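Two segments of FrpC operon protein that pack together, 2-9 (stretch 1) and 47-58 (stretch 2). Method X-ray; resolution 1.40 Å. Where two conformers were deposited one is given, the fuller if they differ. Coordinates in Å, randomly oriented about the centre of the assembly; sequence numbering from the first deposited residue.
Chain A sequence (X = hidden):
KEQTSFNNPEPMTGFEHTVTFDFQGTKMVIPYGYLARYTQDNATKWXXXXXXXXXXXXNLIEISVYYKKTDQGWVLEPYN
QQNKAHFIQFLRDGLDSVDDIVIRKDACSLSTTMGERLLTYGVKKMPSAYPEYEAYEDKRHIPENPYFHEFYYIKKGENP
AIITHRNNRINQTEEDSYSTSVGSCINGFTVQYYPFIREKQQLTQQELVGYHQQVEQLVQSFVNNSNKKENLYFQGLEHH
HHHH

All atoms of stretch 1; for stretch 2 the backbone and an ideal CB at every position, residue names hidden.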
# COMPACT_ATOMS: atom_id res chain seq x y z
N GLU A 2 19.03 11.26 18.22
CA GLU A 2 17.69 11.80 17.84
C GLU A 2 16.62 11.55 18.91
O GLU A 2 16.69 10.58 19.67
CB GLU A 2 17.25 11.21 16.49
CG GLU A 2 18.14 11.67 15.31
CD GLU A 2 17.37 11.87 14.01
OE1 GLU A 2 16.31 11.25 13.85
OE2 GLU A 2 17.85 12.66 13.15
N GLN A 3 15.63 12.44 18.94
CA GLN A 3 14.61 12.46 19.99
C GLN A 3 13.21 12.43 19.37
O GLN A 3 12.93 13.15 18.41
CB GLN A 3 14.74 13.74 20.83
CG GLN A 3 16.03 13.85 21.66
CD GLN A 3 16.07 15.12 22.53
OE1 GLN A 3 15.03 15.62 22.97
NE2 GLN A 3 17.28 15.61 22.79
N THR A 4 12.31 11.64 19.96
CA THR A 4 10.95 11.52 19.45
C THR A 4 10.03 12.37 20.28
O THR A 4 10.25 12.54 21.49
CB THR A 4 10.46 10.04 19.46
OG1 THR A 4 11.38 9.23 18.72
CG2 THR A 4 9.09 9.90 18.82
N SER A 5 9.02 12.94 19.63
CA SER A 5 8.02 13.78 20.25
C SER A 5 6.65 13.40 19.70
O SER A 5 6.53 13.11 18.50
CB SER A 5 8.28 15.27 19.94
OG SER A 5 9.61 15.64 20.26
N PHE A 6 5.63 13.47 20.55
CA PHE A 6 4.26 13.20 20.15
C PHE A 6 3.38 14.38 20.58
O PHE A 6 2.38 14.22 21.29
CB PHE A 6 3.78 11.89 20.75
CG PHE A 6 4.57 10.69 20.34
CD1 PHE A 6 4.19 9.93 19.25
CD2 PHE A 6 5.69 10.33 21.06
CE1 PHE A 6 4.93 8.82 18.88
CE2 PHE A 6 6.45 9.23 20.68
CZ PHE A 6 6.05 8.47 19.60
N ASN A 7 3.76 15.57 20.15
CA ASN A 7 3.16 16.82 20.62
C ASN A 7 1.95 17.29 19.81
O ASN A 7 1.39 18.34 20.12
CB ASN A 7 4.18 17.99 20.58
CG ASN A 7 5.44 17.74 21.40
OD1 ASN A 7 5.39 17.10 22.44
ND2 ASN A 7 6.58 18.30 20.94
N ASN A 8 1.57 16.56 18.77
CA ASN A 8 0.45 16.99 17.92
C ASN A 8 -0.88 16.42 18.44
O ASN A 8 -0.90 15.32 18.96
CB ASN A 8 0.65 16.59 16.45
CG ASN A 8 1.62 17.50 15.71
OD1 ASN A 8 1.69 18.70 15.95
ND2 ASN A 8 2.38 16.91 14.77
N PRO A 9 -1.96 17.19 18.24
CA PRO A 9 -3.30 16.77 18.66
C PRO A 9 -3.86 15.71 17.73
O PRO A 9 -3.43 15.53 16.61
CB PRO A 9 -4.09 18.07 18.54
CG PRO A 9 -3.46 18.79 17.38
CD PRO A 9 -1.99 18.51 17.59
N UNK A 47 2.64 11.88 16.54
CA UNK A 47 4.02 12.20 16.19
C UNK A 47 4.11 13.64 15.73
O UNK A 47 3.29 14.10 14.92
CB UNK A 47 4.54 11.26 15.11
N UNK A 48 5.15 14.33 16.19
CA UNK A 48 5.41 15.70 15.79
C UNK A 48 6.87 15.90 15.45
O UNK A 48 7.73 15.21 15.98
CB UNK A 48 4.99 16.67 16.90
N UNK A 49 7.17 16.87 14.59
CA UNK A 49 8.55 17.35 14.44
C UNK A 49 9.07 17.72 15.85
O UNK A 49 8.37 18.32 16.67
CB UNK A 49 8.62 18.54 13.49
N UNK A 50 10.32 17.36 16.13
CA UNK A 50 10.92 17.62 17.42
C UNK A 50 11.81 18.87 17.36
O UNK A 50 12.68 18.95 16.50
CB UNK A 50 11.73 16.40 17.88
N UNK A 51 11.56 19.84 18.22
CA UNK A 51 12.39 21.04 18.25
C UNK A 51 13.86 20.68 18.29
O UNK A 51 14.25 19.73 18.97
CB UNK A 51 12.03 21.91 19.45
N UNK A 52 14.67 21.44 17.55
CA UNK A 52 16.09 21.25 17.46
C UNK A 52 16.56 20.17 16.52
O UNK A 52 17.78 20.03 16.35
CB UNK A 52 16.63 20.95 18.86
N UNK A 53 15.65 19.45 15.91
CA UNK A 53 15.98 18.33 15.05
C UNK A 53 15.36 18.63 13.70
O UNK A 53 14.15 18.81 13.58
CB UNK A 53 15.49 17.00 15.62
N UNK A 54 16.17 18.61 12.65
CA UNK A 54 15.70 19.00 11.35
C UNK A 54 14.69 17.99 10.78
O UNK A 54 13.75 18.34 10.08
CB UNK A 54 16.89 19.16 10.40
N UNK A 55 14.86 16.71 11.10
CA UNK A 55 14.04 15.64 10.56
C UNK A 55 14.24 14.38 11.39
O UNK A 55 15.25 14.26 12.10
CB UNK A 55 14.38 15.38 9.09
N UNK A 56 13.30 13.44 11.29
CA UNK A 56 13.52 12.07 11.78
C UNK A 56 14.34 11.29 10.73
O UNK A 56 13.86 11.07 9.63
CB UNK A 56 12.19 11.37 12.06
N UNK A 57 15.54 10.88 11.11
CA UNK A 57 16.41 10.06 10.25
C UNK A 57 15.98 8.61 10.36
O UNK A 57 16.02 8.02 11.44
CB UNK A 57 17.88 10.21 10.63
N UNK A 58 15.51 8.02 9.27
CA UNK A 58 14.91 6.69 9.30
C UNK A 58 15.38 5.87 8.11
O UNK A 58 16.00 6.41 7.20
CB UNK A 58 13.38 6.79 9.31

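At position 47 the CA-to-CB bond points away from stretch 1, yet the ideal CB lies 4.4 Å from Phe 6 CD1, so an apolar chain long enough to turn back would suit, whether aliphatic or thioether. The residue is Leu 47, whose CD1 comes within 3.9 Å of Phe 6 CE1 and 3.8 Å of Thr 4 CG2. Its backbone O accepts a hydrogen bond from Asn 8 ND2 (3.0 Å).

Position 48 points toward stretch 1. Its N donates to Ser 5 O (3.0 Å), and its ideal CB sits 3.6 Å from Asn 7 N and 3.4 Å from Asn 8 ND2. Little room remains, and an amide NH awaits an acceptor; a small side chain with an acceptor near its base fits, serine best of all. In Ser 48, in the p rotamer, OG accepts a hydrogen bond from Asn 7 N (2.8 Å).

Position 49 faces away into space free of stretch 1, and many residues would serve. It is Asp 49; a water joins its N (2.9 Å) to Asn 8 ND2 (3.0 Å).

Position 50 points toward stretch 1, with its ideal CB 3.5 Å from Gln 3 O and only 3.3 Å from Ser 5 OG. Such closeness to a carbonyl and a hydroxyl favours a compact donor, serine or threonine. Thr 50 OG1 donates to Gln 3 O (2.9 Å) and lies 2.7 Å from Ser 5 OG.

Positions 51 and 52 form the corners of a turn. At 51, phi of -50° admits proline among others, and Pro 51 is found; at 52, phi of 81° favours glycine, and Gly 52 completes the type II turn.

Position 53 points toward stretch 1, but its ideal CB is 5.4 Å from Gln 3 O, so a longer polar chain is needed to reach the Gln 3 backbone. An amide can both give and accept. Gln 53 OE1 accepts from Gln 3 N (3.0 Å), while NE2 donates weakly to Gln 3 O (3.3 Å).

Positions 54 and 55 meet nothing of stretch 1 with their ideal CB atoms and are little restricted by it; they are Asp 54 and Ala 55.

At 56 the bond runs sideways, and the ideal CB is 8.4 Å from the donor Ser 5 N, a span that suits a long side chain ending in an acceptor, such as tyrosine. Tyr 56 extends its OH to accept from Ser 5 N (3.1 Å) and donate to Ser 48 O (2.7 Å).

At 57 the ideal CB is 3.5 Å from Glu 2 OE2, inviting a short donor. Ser 57 OG donates to Glu 2 OE2 (2.9 Å), and its N to Glu 2 OE1 (2.9 Å), so both carboxylate oxygens are engaged.

At 58 the ideal CB has nothing of stretch 1 within 5.5 Å, leaving the choice open; it is Ile 58.

Stretch 2 47-58: LSDTPGQDAYSI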
# COMPACT_ATOMS: atom_id res chain seq x y z
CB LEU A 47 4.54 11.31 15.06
CG LEU A 47 6.05 11.34 14.80
CD1 LEU A 47 6.79 10.71 15.96
CD2 LEU A 47 6.36 10.59 13.51
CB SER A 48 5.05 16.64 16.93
OG SER A 48 5.65 16.29 18.18
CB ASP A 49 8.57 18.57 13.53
CG ASP A 49 8.18 18.26 12.10
OD1 ASP A 49 8.51 17.17 11.60
OD2 ASP A 49 7.62 19.16 11.45
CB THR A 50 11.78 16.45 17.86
OG1 THR A 50 10.95 15.27 17.99
CG2 THR A 50 12.47 16.74 19.19
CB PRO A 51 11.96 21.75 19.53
CG PRO A 51 10.53 21.35 19.67
CD PRO A 51 10.46 19.94 19.20
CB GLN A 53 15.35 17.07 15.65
CG GLN A 53 15.59 15.80 14.87
CD GLN A 53 15.04 14.59 15.59
OE1 GLN A 53 15.76 13.93 16.35
NE2 GLN A 53 13.76 14.31 15.40
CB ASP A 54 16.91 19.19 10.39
CG ASP A 54 17.97 20.22 10.92
OD1 ASP A 54 17.90 20.73 12.07
OD2 ASP A 54 18.94 20.49 10.17
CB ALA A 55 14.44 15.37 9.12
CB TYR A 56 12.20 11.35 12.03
CG TYR A 56 11.47 11.83 13.24
CD1 TYR A 56 11.87 11.48 14.51
CD2 TYR A 56 10.36 12.62 13.11
CE1 TYR A 56 11.18 11.95 15.64
CE2 TYR A 56 9.67 13.09 14.23
CZ TYR A 56 10.07 12.73 15.47
OH TYR A 56 9.37 13.16 16.56
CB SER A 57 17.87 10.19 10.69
OG SER A 57 18.35 11.50 10.49
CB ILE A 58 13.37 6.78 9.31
CG1 ILE A 58 12.83 7.65 8.16
CG2 ILE A 58 12.87 7.49 10.56
CD1 ILE A 58 12.99 7.14 6.89
O HOH W 1 4.78 18.10 13.40
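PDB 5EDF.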